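Local structure of possible adhesin (Caldicellulosiruptor kronotskyensis, 4WA0) at residues I58-N69 and L83-N94. The protein probably helps the bacterium attach to cellulose as a tapirin, of which this chain is the C-terminal beta-helix domain. Numbering follows the deposited sequence. Where two conformers were deposited one is given.
Sequences INQDSDSRCRDN and LKANRISPRSTN
Thr93 OG1 is gripped by two amide nitrogens of the 58-69 loop, Gln60 NE2 at 2.9 Å and Asn69 ND2 at 3.0 Å, and gives its own proton to a water that bridges Ile58 O and Asn86 O. Threonine suits the place: with its hydroxyl oxygen anti to the carbonyl carbon (chi1 -69°), it turns OG1, which both accepts and donates, to these partners while CG2 packs against Ile58 CG2. A carboxamide suits Gln60 because it donates through NE2 and accepts through OE1: its extended chain reaches into the 83-94 loop, where OE1 takes both Ile88 N at 2.8 Å and a water that also bonds Arg91 O. Asn69 ND2 also donates to Asn59 O, tying together the two ends of its own loop.

Asn59 and Asn86 lie side by side with nearly coplanar amides, Asn86 ND2 donating almost straight (172°) to Asn59 OD1 at 2.7 Å. Farther out, Arg91 bends at chi2 (-64°) into the longer loop, where a guanidinium fits because NE and NH2 donate in its plane along one edge: NE to Asp61 O at 2.8 Å, NH2 to Asp63 O from the face opposite Cys66 N, which closes the type I turn. Asp68 OD1 takes Ser92 N at 2.8 Å from above the carboxylate plane; too far from Arg91 NH1 for a salt bridge, it is joined to it through a water, with probable electrostatic attraction.

Parallel bridges flank the loops, Ile58 with Ala85 and Asn69 with Thr93. Strands 56-58 and 83-85 belong to one parallel sheet and 69-73 and 93-97 to another, so these are stacked corner loops of successive coils in a parallel beta-helix.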
ATOM      1  N   ILE A  58      -1.458   3.345  -8.713  1.00  9.73           N
ATOM      2  CA  ILE A  58      -2.688   2.587  -8.451  1.00 10.20           C
ATOM      3  C   ILE A  58      -3.470   2.577  -9.734  1.00 11.15           C
ATOM      4  O   ILE A  58      -3.898   3.580 -10.185  1.00 12.31           O
ATOM      5  CB  ILE A  58      -3.538   3.090  -7.277  1.00 11.93           C
ATOM      6  CG1 ILE A  58      -2.671   3.250  -6.035  1.00 13.48           C
ATOM      7  CG2 ILE A  58      -4.768   2.158  -7.117  1.00 11.69           C
ATOM      8  CD1 ILE A  58      -3.387   3.916  -4.855  1.00 14.50           C
ATOM      9  N   ASN A  59      -3.596   1.410 -10.324  1.00 11.03           N
ATOM     10  CA  ASN A  59      -4.293   1.251 -11.579  1.00 12.20           C
ATOM     11  C   ASN A  59      -5.749   0.862 -11.419  1.00 11.69           C
ATOM     12  O   ASN A  59      -6.158   0.363 -10.398  1.00 10.87           O
ATOM     13  CB  ASN A  59      -3.502   0.274 -12.440  1.00 14.14           C
ATOM     14  CG  ASN A  59      -2.201   0.988 -12.989  1.00 14.44           C
ATOM     15  OD1 ASN A  59      -2.265   2.128 -13.470  1.00 23.92           O
ATOM     16  ND2 ASN A  59      -1.146   0.352 -12.927  1.00 17.24           N
ATOM     17  N   GLN A  60      -6.495   1.123 -12.476  1.00 11.54           N
ATOM     18  CA  GLN A  60      -7.908   0.741 -12.608  1.00 11.80           C
ATOM     19  C   GLN A  60      -8.045  -0.186 -13.805  1.00 12.65           C
ATOM     20  O   GLN A  60      -7.217  -0.118 -14.731  1.00 14.95           O
ATOM     21  CB  GLN A  60      -8.793   1.984 -12.832  1.00 11.23           C
ATOM     22  CG  GLN A  60      -8.902   2.813 -11.560  1.00 10.97           C
ATOM     23  CD  GLN A  60      -9.881   3.958 -11.622  1.00 11.39           C
ATOM     24  OE1 GLN A  60     -10.293   4.432 -12.688  1.00 10.20           O
ATOM     25  NE2 GLN A  60     -10.214   4.470 -10.462  1.00 11.58           N
ATOM     26  N   ASP A  61      -9.070  -1.010 -13.809  1.00 13.46           N
ATOM     27  CA  ASP A  61      -9.231  -2.054 -14.857  1.00 12.84           C
ATOM     28  C   ASP A  61     -10.767  -2.286 -14.959  1.00 13.87           C
ATOM     29  O   ASP A  61     -11.424  -2.682 -13.974  1.00 13.01           O
ATOM     30  CB  ASP A  61      -8.532  -3.351 -14.486  1.00 14.13           C
ATOM     31  CG  ASP A  61      -8.609  -4.428 -15.586  1.00 15.55           C
ATOM     32  OD1 ASP A  61      -9.528  -4.379 -16.364  1.00 15.66           O
ATOM     33  OD2 ASP A  61      -7.724  -5.330 -15.593  1.00 16.86           O
ATOM     34  N   SER A  62     -11.317  -1.947 -16.121  1.00 13.93           N
ATOM     35  CA  SER A  62     -12.745  -2.010 -16.377  1.00 14.95           C
ATOM     36  C   SER A  62     -13.297  -3.391 -16.740  1.00 16.00           C
ATOM     37  O   SER A  62     -14.531  -3.562 -16.837  1.00 14.14           O
ATOM     38  CB  SER A  62     -13.120  -1.033 -17.470  1.00 17.24           C
ATOM     39  OG  SER A  62     -12.468  -1.378 -18.633  1.00 16.35           O
ATOM     40  N   ASP A  63     -12.416  -4.361 -16.917  1.00 15.06           N
ATOM     41  CA  ASP A  63     -12.861  -5.768 -17.156  1.00 15.82           C
ATOM     42  C   ASP A  63     -13.908  -6.131 -16.113  1.00 15.14           C
ATOM     43  O   ASP A  63     -13.802  -5.835 -14.910  1.00 14.62           O
ATOM     44  CB  ASP A  63     -11.698  -6.734 -17.177  1.00 16.80           C
ATOM     45  CG  ASP A  63     -12.077  -8.119 -17.746  1.00 17.13           C
ATOM     46  OD1 ASP A  63     -12.801  -8.879 -17.067  1.00 16.77           O
ATOM     47  OD2 ASP A  63     -11.613  -8.387 -18.871  1.00 18.24           O
ATOM     48  N   SER A  64     -14.985  -6.731 -16.550  1.00 13.94           N
ATOM     49  CA  SER A  64     -16.048  -7.112 -15.606  1.00 13.73           C
ATOM     50  C   SER A  64     -15.625  -8.138 -14.525  1.00 13.66           C
ATOM     51  O   SER A  64     -16.311  -8.274 -13.520  1.00 13.87           O
ATOM     52  CB  SER A  64     -17.303  -7.562 -16.350  1.00 15.96           C
ATOM     53  OG  SER A  64     -16.981  -8.713 -17.088  1.00 16.46           O
ATOM     54  N   ARG A  65     -14.490  -8.806 -14.714  1.00 12.08           N
ATOM     55  CA  ARG A  65     -13.944  -9.744 -13.735  1.00 12.41           C
ATOM     56  C   ARG A  65     -13.152  -9.029 -12.684  1.00 11.94           C
ATOM     57  O   ARG A  65     -12.666  -9.660 -11.751  1.00 14.59           O
ATOM     58  CB  ARG A  65     -13.066 -10.767 -14.430  1.00 14.78           C
ATOM     59  CG  ARG A  65     -13.894 -11.733 -15.302  1.00 14.20           C
ATOM     60  CD  ARG A  65     -13.020 -12.534 -16.242  1.00 15.00           C
ATOM     61  NE  ARG A  65     -12.377 -11.710 -17.211  1.00 16.77           N
ATOM     62  CZ  ARG A  65     -11.485 -12.140 -18.079  1.00 18.46           C
ATOM     63  NH1 ARG A  65     -11.149 -13.444 -18.101  1.00 20.34           N
ATOM     64  NH2 ARG A  65     -10.935 -11.309 -18.926  1.00 19.04           N
ATOM     65  N   CYS A  66     -12.940  -7.722 -12.922  1.00 12.21           N
ATOM     66  CA  CYS A  66     -12.222  -6.861 -11.984  1.00 11.64           C
ATOM     67  C   CYS A  66     -13.243  -6.109 -11.140  1.00 13.52           C
ATOM     68  O   CYS A  66     -14.434  -6.468 -11.063  1.00 13.47           O
ATOM     69  CB  CYS A  66     -11.260  -5.939 -12.704  1.00 11.04           C
ATOM     70  SG  CYS A  66      -9.843  -5.405 -11.623  1.00 12.18           S
ATOM     71  N   ARG A  67     -12.799  -5.038 -10.521  1.00 11.88           N
ATOM     72  CA  ARG A  67     -13.610  -4.358  -9.490  1.00 11.05           C
ATOM     73  C   ARG A  67     -12.892  -3.079  -9.109  1.00 11.58           C
ATOM     74  O   ARG A  67     -11.850  -2.731  -9.658  1.00 13.45           O
ATOM     75  CB  ARG A  67     -13.847  -5.227  -8.272  1.00 12.35           C
ATOM     76  CG  ARG A  67     -12.588  -5.524  -7.475  1.00 12.69           C
ATOM     77  CD  ARG A  67     -12.760  -6.715  -6.504  1.00 15.24           C
ATOM     78  NE  ARG A  67     -11.509  -6.914  -5.829  1.00 13.24           N
ATOM     79  CZ  ARG A  67     -11.258  -7.824  -4.928  1.00 15.06           C
ATOM     80  NH1 ARG A  67     -12.215  -8.682  -4.594  1.00 17.39           N
ATOM     81  NH2 ARG A  67     -10.087  -7.883  -4.350  1.00 13.89           N
ATOM     82  N   ASP A  68     -13.483  -2.343  -8.189  1.00 11.76           N
ATOM     83  CA  ASP A  68     -12.940  -1.032  -7.779  1.00 10.41           C
ATOM     84  C   ASP A  68     -11.799  -1.322  -6.793  1.00 11.84           C
ATOM     85  O   ASP A  68     -11.721  -2.410  -6.258  1.00 11.13           O
ATOM     86  CB  ASP A  68     -13.993  -0.188  -7.067  1.00 10.74           C
ATOM     87  CG  ASP A  68     -15.119   0.325  -8.006  1.00 12.25           C
ATOM     88  OD1 ASP A  68     -14.868   0.589  -9.183  1.00 12.98           O
ATOM     89  OD2 ASP A  68     -16.258   0.492  -7.500  1.00 13.26           O
ATOM     90  N   ASN A  69     -10.970  -0.314  -6.556  1.00  9.80           N
ATOM     91  CA  ASN A  69      -9.960  -0.373  -5.504  1.00  9.20           C
ATOM     92  C   ASN A  69     -10.598   0.206  -4.287  1.00 10.54           C
ATOM     93  O   ASN A  69     -11.212   1.308  -4.343  1.00  9.82           O
ATOM     94  CB  ASN A  69      -8.771   0.455  -5.916  1.00  9.73           C
ATOM     95  CG  ASN A  69      -8.121  -0.046  -7.178  1.00 11.14           C
ATOM     96  OD1 ASN A  69      -7.758  -1.220  -7.312  1.00 12.36           O
ATOM     97  ND2 ASN A  69      -8.003   0.863  -8.176  1.00 12.14           N
ATOM     98  N   LEU A  83       2.781   9.725  -6.077  1.00 13.49           N
ATOM     99  CA  LEU A  83       1.623   8.853  -6.107  1.00 12.84           C
ATOM    100  C   LEU A  83       0.746   9.182  -7.284  1.00 13.24           C
ATOM    101  O   LEU A  83       0.331  10.389  -7.495  1.00 12.74           O
ATOM    102  CB  LEU A  83       0.819   9.036  -4.861  1.00 15.31           C
ATOM    103  CG  LEU A  83      -0.535   8.301  -4.814  1.00 14.21           C
ATOM    104  CD1 LEU A  83      -0.454   6.801  -4.962  1.00 15.55           C
ATOM    105  CD2 LEU A  83      -1.149   8.625  -3.465  1.00 15.96           C
ATOM    106  N   LYS A  84       0.391   8.167  -8.056  0.53 11.77           N
ATOM    107  CA  LYS A  84      -0.441   8.380  -9.212  0.53 11.99           C
ATOM    108  C   LYS A  84      -1.603   7.402  -9.212  0.53 11.72           C
ATOM    109  O   LYS A  84      -1.365   6.185  -9.312  0.53 12.19           O
ATOM    110  CB  LYS A  84       0.355   8.224 -10.520  0.53 14.40           C
ATOM    111  CG  LYS A  84      -0.522   8.478 -11.715  0.53 16.01           C
ATOM    112  CD  LYS A  84       0.196   8.576 -13.037  0.53 19.12           C
ATOM    113  CE  LYS A  84      -0.523   9.629 -13.882  0.53 21.61           C
ATOM    114  NZ  LYS A  84      -0.359   9.446 -15.338  0.53 23.87           N
ATOM    115  N   ALA A  85      -2.828   7.942  -9.116  1.00 10.98           N
ATOM    116  CA  ALA A  85      -4.073   7.116  -9.189  1.00 10.78           C
ATOM    117  C   ALA A  85      -4.662   7.268 -10.571  1.00 10.87           C
ATOM    118  O   ALA A  85      -5.227   8.280 -10.932  1.00 12.05           O
ATOM    119  CB  ALA A  85      -5.020   7.467  -8.100  1.00 11.67           C
ATOM    120  N   ASN A  86      -4.424   6.268 -11.409  1.00 10.59           N
ATOM    121  CA  ASN A  86      -4.831   6.314 -12.779  1.00 11.48           C
ATOM    122  C   ASN A  86      -6.368   6.143 -12.976  1.00 11.32           C
ATOM    123  O   ASN A  86      -7.089   5.667 -12.080  1.00 11.60           O
ATOM    124  CB  ASN A  86      -4.031   5.300 -13.630  1.00 13.13           C
ATOM    125  CG  ASN A  86      -2.585   5.714 -13.806  1.00 15.59           C
ATOM    126  OD1 ASN A  86      -2.287   6.909 -14.008  1.00 22.99           O
ATOM    127  ND2 ASN A  86      -1.698   4.764 -13.784  1.00 20.90           N
ATOM    128  N   ARG A  87      -6.829   6.510 -14.171  1.00 11.12           N
ATOM    129  CA  ARG A  87      -8.226   6.606 -14.472  1.00 12.02           C
ATOM    130  C   ARG A  87      -8.619   5.699 -15.631  1.00 12.90           C
ATOM    131  O   ARG A  87      -8.127   5.860 -16.779  1.00 14.69           O
ATOM    132  CB  ARG A  87      -8.586   8.050 -14.833  1.00 12.97           C
ATOM    133  CG  ARG A  87     -10.053   8.320 -15.111  1.00 14.51           C
ATOM    134  CD  ARG A  87     -10.322   9.787 -15.315  1.00 15.39           C
ATOM    135  NE  ARG A  87     -11.734   9.975 -15.445  1.00 17.31           N
ATOM    136  CZ  ARG A  87     -12.549  10.356 -14.476  1.00 16.32           C
ATOM    137  NH1 ARG A  87     -12.090  10.717 -13.293  1.00 16.36           N
ATOM    138  NH2 ARG A  87     -13.816  10.466 -14.737  1.00 19.16           N
ATOM    139  N   ILE A  88      -9.446   4.717 -15.372  1.00 12.61           N
ATOM    140  CA  ILE A  88     -10.148   3.970 -16.462  1.00 14.40           C
ATOM    141  C   ILE A  88     -11.631   3.961 -16.077  1.00 15.02           C
ATOM    142  O   ILE A  88     -12.044   3.271 -15.132  1.00 15.22           O
ATOM    143  CB  ILE A  88      -9.672   2.506 -16.633  1.00 15.66           C
ATOM    144  CG1 ILE A  88      -8.161   2.437 -16.884  1.00 18.88           C
ATOM    145  CG2 ILE A  88     -10.542   1.763 -17.671  1.00 15.22           C
ATOM    146  CD1 ILE A  88      -7.644   2.867 -18.219  1.00 22.98           C
ATOM    147  N   SER A  89     -12.436   4.699 -16.821  1.00 16.67           N
ATOM    148  CA  SER A  89     -13.919   4.675 -16.593  1.00 18.78           C
ATOM    149  C   SER A  89     -14.490   3.254 -16.695  1.00 16.89           C
ATOM    150  O   SER A  89     -14.115   2.523 -17.578  1.00 17.43           O
ATOM    151  CB  SER A  89     -14.662   5.554 -17.608  1.00 22.99           C
ATOM    152  OG  SER A  89     -16.052   5.201 -17.727  1.00 28.62           O
ATOM    153  N   PRO A  90     -15.435   2.855 -15.834  1.00 14.52           N
ATOM    154  CA  PRO A  90     -16.153   3.660 -14.854  1.00 14.13           C
ATOM    155  C   PRO A  90     -15.681   3.277 -13.420  1.00 12.05           C
ATOM    156  O   PRO A  90     -16.425   3.405 -12.426  1.00 13.28           O
ATOM    157  CB  PRO A  90     -17.566   3.120 -15.003  1.00 15.72           C
ATOM    158  CG  PRO A  90     -17.364   1.656 -15.185  1.00 15.02           C
ATOM    159  CD  PRO A  90     -16.157   1.590 -16.083  1.00 15.73           C
ATOM    160  N   ARG A  91     -14.429   2.940 -13.284  1.00 12.19           N
ATOM    161  CA  ARG A  91     -13.952   2.415 -12.044  1.00 12.00           C
ATOM    162  C   ARG A  91     -13.699   3.504 -11.003  1.00 12.00           C
ATOM    163  O   ARG A  91     -13.499   4.674 -11.323  1.00 13.36           O
ATOM    164  CB  ARG A  91     -12.664   1.587 -12.266  1.00 11.56           C
ATOM    165  CG  ARG A  91     -12.837   0.314 -13.000  1.00 10.78           C
ATOM    166  CD  ARG A  91     -13.716  -0.624 -12.188  1.00 13.02           C
ATOM    167  NE  ARG A  91     -13.852  -1.934 -12.810  1.00 13.77           N
ATOM    168  CZ  ARG A  91     -14.925  -2.673 -12.731  1.00 13.54           C
ATOM    169  NH1 ARG A  91     -15.997  -2.193 -12.096  1.00 12.86           N
ATOM    170  NH2 ARG A  91     -14.924  -3.880 -13.272  1.00 13.57           N
ATOM    171  N   SER A  92     -13.682   3.091  -9.733  0.54 11.57           N
ATOM    172  CA  SER A  92     -13.333   3.983  -8.648  0.54 11.39           C
ATOM    173  C   SER A  92     -12.086   3.499  -7.916  0.54 11.86           C
ATOM    174  O   SER A  92     -11.805   2.291  -7.854  0.54 10.65           O
ATOM    175  CB  SER A  92     -14.489   4.107  -7.642  0.54 13.44           C
ATOM    176  OG  SER A  92     -15.582   4.799  -8.224  0.54 15.18           O
ATOM    177  N   THR A  93     -11.349   4.462  -7.385  1.00  9.82           N
ATOM    178  CA  THR A  93     -10.222   4.227  -6.468  1.00 10.62           C
ATOM    179  C   THR A  93     -10.508   4.923  -5.171  1.00 11.88           C
ATOM    180  O   THR A  93     -10.449   6.148  -5.075  1.00 12.37           O
ATOM    181  CB  THR A  93      -8.892   4.691  -7.064  1.00 10.33           C
ATOM    182  OG1 THR A  93      -8.568   3.818  -8.135  1.00 10.39           O
ATOM    183  CG2 THR A  93      -7.721   4.547  -6.060  1.00 10.48           C
ATOM    184  N   ASN A  94     -10.906   4.165  -4.165  1.00 10.27           N
ATOM    185  CA  ASN A  94     -11.226   4.754  -2.877  1.00 10.56           C
ATOM    186  C   ASN A  94     -10.103   4.496  -1.878  1.00 10.65           C
ATOM    187  O   ASN A  94      -9.628   3.351  -1.791  1.00 10.60           O
ATOM    188  CB  ASN A  94     -12.460   4.124  -2.355  1.00 11.93           C
ATOM    189  CG  ASN A  94     -13.596   4.278  -3.365  1.00 15.18           C
ATOM    190  OD1 ASN A  94     -13.919   5.383  -3.736  1.00 14.74           O
ATOM    191  ND2 ASN A  94     -14.132   3.168  -3.852  1.00 17.38           N
TER
HETATM  192  O   HOH W   1      -6.465   4.591  -9.563  1.00 10.96           O
HETATM  193  O   HOH W   2     -12.085   6.557 -12.833  1.00 11.76           O
HETATM  194  O   HOH W   3     -16.816   0.396 -11.169  1.00 13.97           O